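PDB 3HSL: ORF59 from Human herpesvirus 8, which increases the processivity of the viral DNA polymerase during lytic replication, probably by acting as a sliding clamp on the template. Local coordinates for residues R251-L257 / L301-V305. Coordinates in Å, arbitrary orientation, origin at the centre of the assembly. Numbering follows the deposited sequence.
Sequences RVSLESL and LLLEV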
ATOM      1  N   ARG A 251     -17.610 -10.435  29.598  1.00 19.90           N
ATOM      2  CA  ARG A 251     -18.346 -10.645  28.362  1.00 20.52           C
ATOM      3  C   ARG A 251     -17.837  -9.632  27.342  1.00 20.61           C
ATOM      4  O   ARG A 251     -18.245  -8.468  27.299  1.00 21.31           O
ATOM      5  CB  ARG A 251     -19.872 -10.703  28.528  1.00 20.75           C
ATOM      6  CG  ARG A 251     -20.552  -9.615  29.280  1.00 22.39           C
ATOM      7  CD  ARG A 251     -22.073  -9.824  29.191  1.00 24.80           C
ATOM      8  NE  ARG A 251     -22.483 -11.156  29.641  1.00 26.88           N
ATOM      9  CZ  ARG A 251     -22.838 -11.465  30.888  1.00 29.07           C
ATOM     10  NH1 ARG A 251     -22.843 -10.539  31.841  1.00 29.68           N
ATOM     11  NH2 ARG A 251     -23.194 -12.708  31.191  1.00 29.88           N
ATOM     12  N   VAL A 252     -16.926 -10.119  26.522  1.00 19.95           N
ATOM     13  CA  VAL A 252     -16.263  -9.314  25.526  1.00 20.06           C
ATOM     14  C   VAL A 252     -16.695  -9.633  24.104  1.00 20.28           C
ATOM     15  O   VAL A 252     -17.426 -10.613  23.863  1.00 20.32           O
ATOM     16  CB  VAL A 252     -14.751  -9.560  25.623  1.00 20.01           C
ATOM     17  CG1 VAL A 252     -14.279  -9.321  27.052  1.00 20.15           C
ATOM     18  CG2 VAL A 252     -14.437 -10.974  25.226  1.00 18.63           C
ATOM     19  N   SER A 253     -16.235  -8.800  23.169  1.00 20.16           N
ATOM     20  CA  SER A 253     -16.544  -8.986  21.759  1.00 20.45           C
ATOM     21  C   SER A 253     -15.759 -10.132  21.163  1.00 20.92           C
ATOM     22  O   SER A 253     -14.534 -10.196  21.322  1.00 20.54           O
ATOM     23  CB  SER A 253     -16.195  -7.745  20.972  1.00 20.53           C
ATOM     24  OG  SER A 253     -16.265  -8.043  19.594  1.00 21.06           O
ATOM     25  N   LEU A 254     -16.472 -11.027  20.476  1.00 21.47           N
ATOM     26  CA  LEU A 254     -15.867 -12.182  19.821  1.00 22.21           C
ATOM     27  C   LEU A 254     -14.834 -11.785  18.782  1.00 23.66           C
ATOM     28  O   LEU A 254     -13.759 -12.375  18.766  1.00 24.28           O
ATOM     29  CB  LEU A 254     -16.918 -13.077  19.177  1.00 22.12           C
ATOM     30  CG  LEU A 254     -16.409 -14.362  18.500  1.00 22.06           C
ATOM     31  CD1 LEU A 254     -15.644 -15.282  19.459  1.00 22.03           C
ATOM     32  CD2 LEU A 254     -17.548 -15.111  17.843  1.00 20.74           C
ATOM     33  N   GLU A 255     -15.146 -10.803  17.921  1.00 24.68           N
ATOM     34  CA  GLU A 255     -14.184 -10.338  16.908  1.00 25.51           C
ATOM     35  C   GLU A 255     -12.923  -9.868  17.600  1.00 25.39           C
ATOM     36  O   GLU A 255     -11.811 -10.237  17.202  1.00 26.15           O
ATOM     37  CB  GLU A 255     -14.688  -9.157  16.083  1.00 26.43           C
ATOM     38  CG  GLU A 255     -15.878  -9.386  15.148  1.00 28.93           C
ATOM     39  CD  GLU A 255     -16.204  -8.125  14.329  1.00 30.56           C
ATOM     40  OE1 GLU A 255     -15.319  -7.218  14.236  1.00 28.95           O
ATOM     41  OE2 GLU A 255     -17.343  -8.060  13.788  1.00 31.36           O
ATOM     42  N   SER A 256     -13.102  -9.051  18.635  1.00 24.55           N
ATOM     43  CA  SER A 256     -11.963  -8.539  19.377  1.00 24.14           C
ATOM     44  C   SER A 256     -11.143  -9.669  19.985  1.00 23.71           C
ATOM     45  O   SER A 256      -9.924  -9.606  19.992  1.00 24.02           O
ATOM     46  CB  SER A 256     -12.400  -7.545  20.450  1.00 24.10           C
ATOM     47  OG  SER A 256     -12.956  -6.382  19.855  1.00 24.69           O
ATOM     48  N   LEU A 257     -11.810 -10.701  20.489  1.00 23.01           N
ATOM     49  CA  LEU A 257     -11.110 -11.808  21.117  1.00 22.27           C
ATOM     50  C   LEU A 257     -10.253 -12.573  20.119  1.00 21.85           C
ATOM     51  O   LEU A 257      -9.088 -12.820  20.390  1.00 21.61           O
ATOM     52  CB  LEU A 257     -12.084 -12.719  21.875  1.00 22.26           C
ATOM     53  CG  LEU A 257     -11.529 -13.923  22.656  1.00 22.31           C
ATOM     54  CD1 LEU A 257     -10.418 -13.540  23.631  1.00 22.88           C
ATOM     55  CD2 LEU A 257     -12.635 -14.634  23.398  1.00 21.39           C
ATOM     56  N   LEU A 301      -6.614  -4.608  25.118  1.00 17.32           N
ATOM     57  CA  LEU A 301      -7.577  -4.474  26.192  1.00 17.63           C
ATOM     58  C   LEU A 301      -8.952  -4.774  25.625  1.00 18.98           C
ATOM     59  O   LEU A 301      -9.388  -4.108  24.683  1.00 19.48           O
ATOM     60  CB  LEU A 301      -7.560  -3.054  26.729  1.00 16.93           C
ATOM     61  CG  LEU A 301      -6.199  -2.585  27.231  1.00 16.24           C
ATOM     62  CD1 LEU A 301      -6.253  -1.170  27.744  1.00 13.48           C
ATOM     63  CD2 LEU A 301      -5.685  -3.513  28.302  1.00 16.74           C
ATOM     64  N   LEU A 302      -9.634  -5.772  26.188  1.00 19.85           N
ATOM     65  CA  LEU A 302     -10.974  -6.135  25.727  1.00 20.00           C
ATOM     66  C   LEU A 302     -11.977  -5.441  26.600  1.00 20.70           C
ATOM     67  O   LEU A 302     -12.011  -5.653  27.817  1.00 21.09           O
ATOM     68  CB  LEU A 302     -11.204  -7.642  25.770  1.00 19.54           C
ATOM     69  CG  LEU A 302     -10.311  -8.512  24.894  1.00 19.74           C
ATOM     70  CD1 LEU A 302     -10.742  -9.941  25.106  1.00 20.80           C
ATOM     71  CD2 LEU A 302     -10.398  -8.150  23.418  1.00 18.26           C
ATOM     72  N   LEU A 303     -12.797  -4.609  25.981  1.00 21.30           N
ATOM     73  CA  LEU A 303     -13.806  -3.873  26.718  1.00 22.26           C
ATOM     74  C   LEU A 303     -15.033  -4.706  27.007  1.00 23.29           C
ATOM     75  O   LEU A 303     -15.480  -5.509  26.183  1.00 23.36           O
ATOM     76  CB  LEU A 303     -14.170  -2.589  25.986  1.00 22.55           C
ATOM     77  CG  LEU A 303     -13.014  -1.591  25.918  1.00 23.31           C
ATOM     78  CD1 LEU A 303     -13.253  -0.492  24.897  1.00 24.42           C
ATOM     79  CD2 LEU A 303     -12.759  -1.028  27.302  1.00 23.85           C
ATOM     80  N   GLU A 304     -15.561  -4.485  28.205  1.00 24.62           N
ATOM     81  CA  GLU A 304     -16.730  -5.162  28.720  1.00 25.82           C
ATOM     82  C   GLU A 304     -17.858  -4.712  27.795  1.00 25.77           C
ATOM     83  O   GLU A 304     -17.941  -3.533  27.455  1.00 26.22           O
ATOM     84  CB  GLU A 304     -16.945  -4.675  30.154  1.00 26.68           C
ATOM     85  CG  GLU A 304     -17.547  -5.683  31.158  1.00 30.43           C
ATOM     86  CD  GLU A 304     -18.959  -6.140  30.866  1.00 32.80           C
ATOM     87  OE1 GLU A 304     -19.690  -5.443  30.128  1.00 33.70           O
ATOM     88  OE2 GLU A 304     -19.328  -7.217  31.395  1.00 33.86           O
ATOM     89  N   VAL A 305     -18.718  -5.638  27.383  1.00 25.76           N
ATOM     90  CA  VAL A 305     -19.835  -5.318  26.482  1.00 25.54           C
ATOM     91  C   VAL A 305     -21.182  -5.431  27.202  1.00 25.75           C
ATOM     92  O   VAL A 305     -21.537  -6.488  27.734  1.00 25.79           O
ATOM     93  CB  VAL A 305     -19.837  -6.214  25.206  1.00 25.33           C
ATOM     94  CG1 VAL A 305     -21.031  -5.885  24.322  1.00 25.60           C
ATOM     95  CG2 VAL A 305     -18.556  -6.046  24.430  1.00 24.26           C
TER
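L302, which loses the most surface here, directs its CA-to-CB bond toward segment 251-257. Three carbon-carbon approaches define its seat: CB lies 3.7 Å from V252 CG1, CD2 3.6 Å from S256 CB, and CD1 3.9 Å from L257 CD1. Beyond L302, the modelled chain end is tied by one backbone hydrogen bond, V305 N to R251 O (2.9 Å, N-H...O angle 150°), while V305 CG2 settles 3.8 Å from S253 N. Besides its carbonyl, R251 brings its aliphatic CG 3.4 Å from E304 OE2; NH1 remains 4.9 Å from that oxygen, too far for a salt bridge. The helix start is capped by S253, whose OG weakly accepts from S256 N (3.5 Å) and also hydrogen-bonds D193; S256 OG bonds V57 O. Backbone-bonded to L282, L302 stays in the sheet while its side chain packs against the first turn of helix 254-263, a helix-on-sheet element consistent with the DNA-clamp fold of herpesvirus processivity factors.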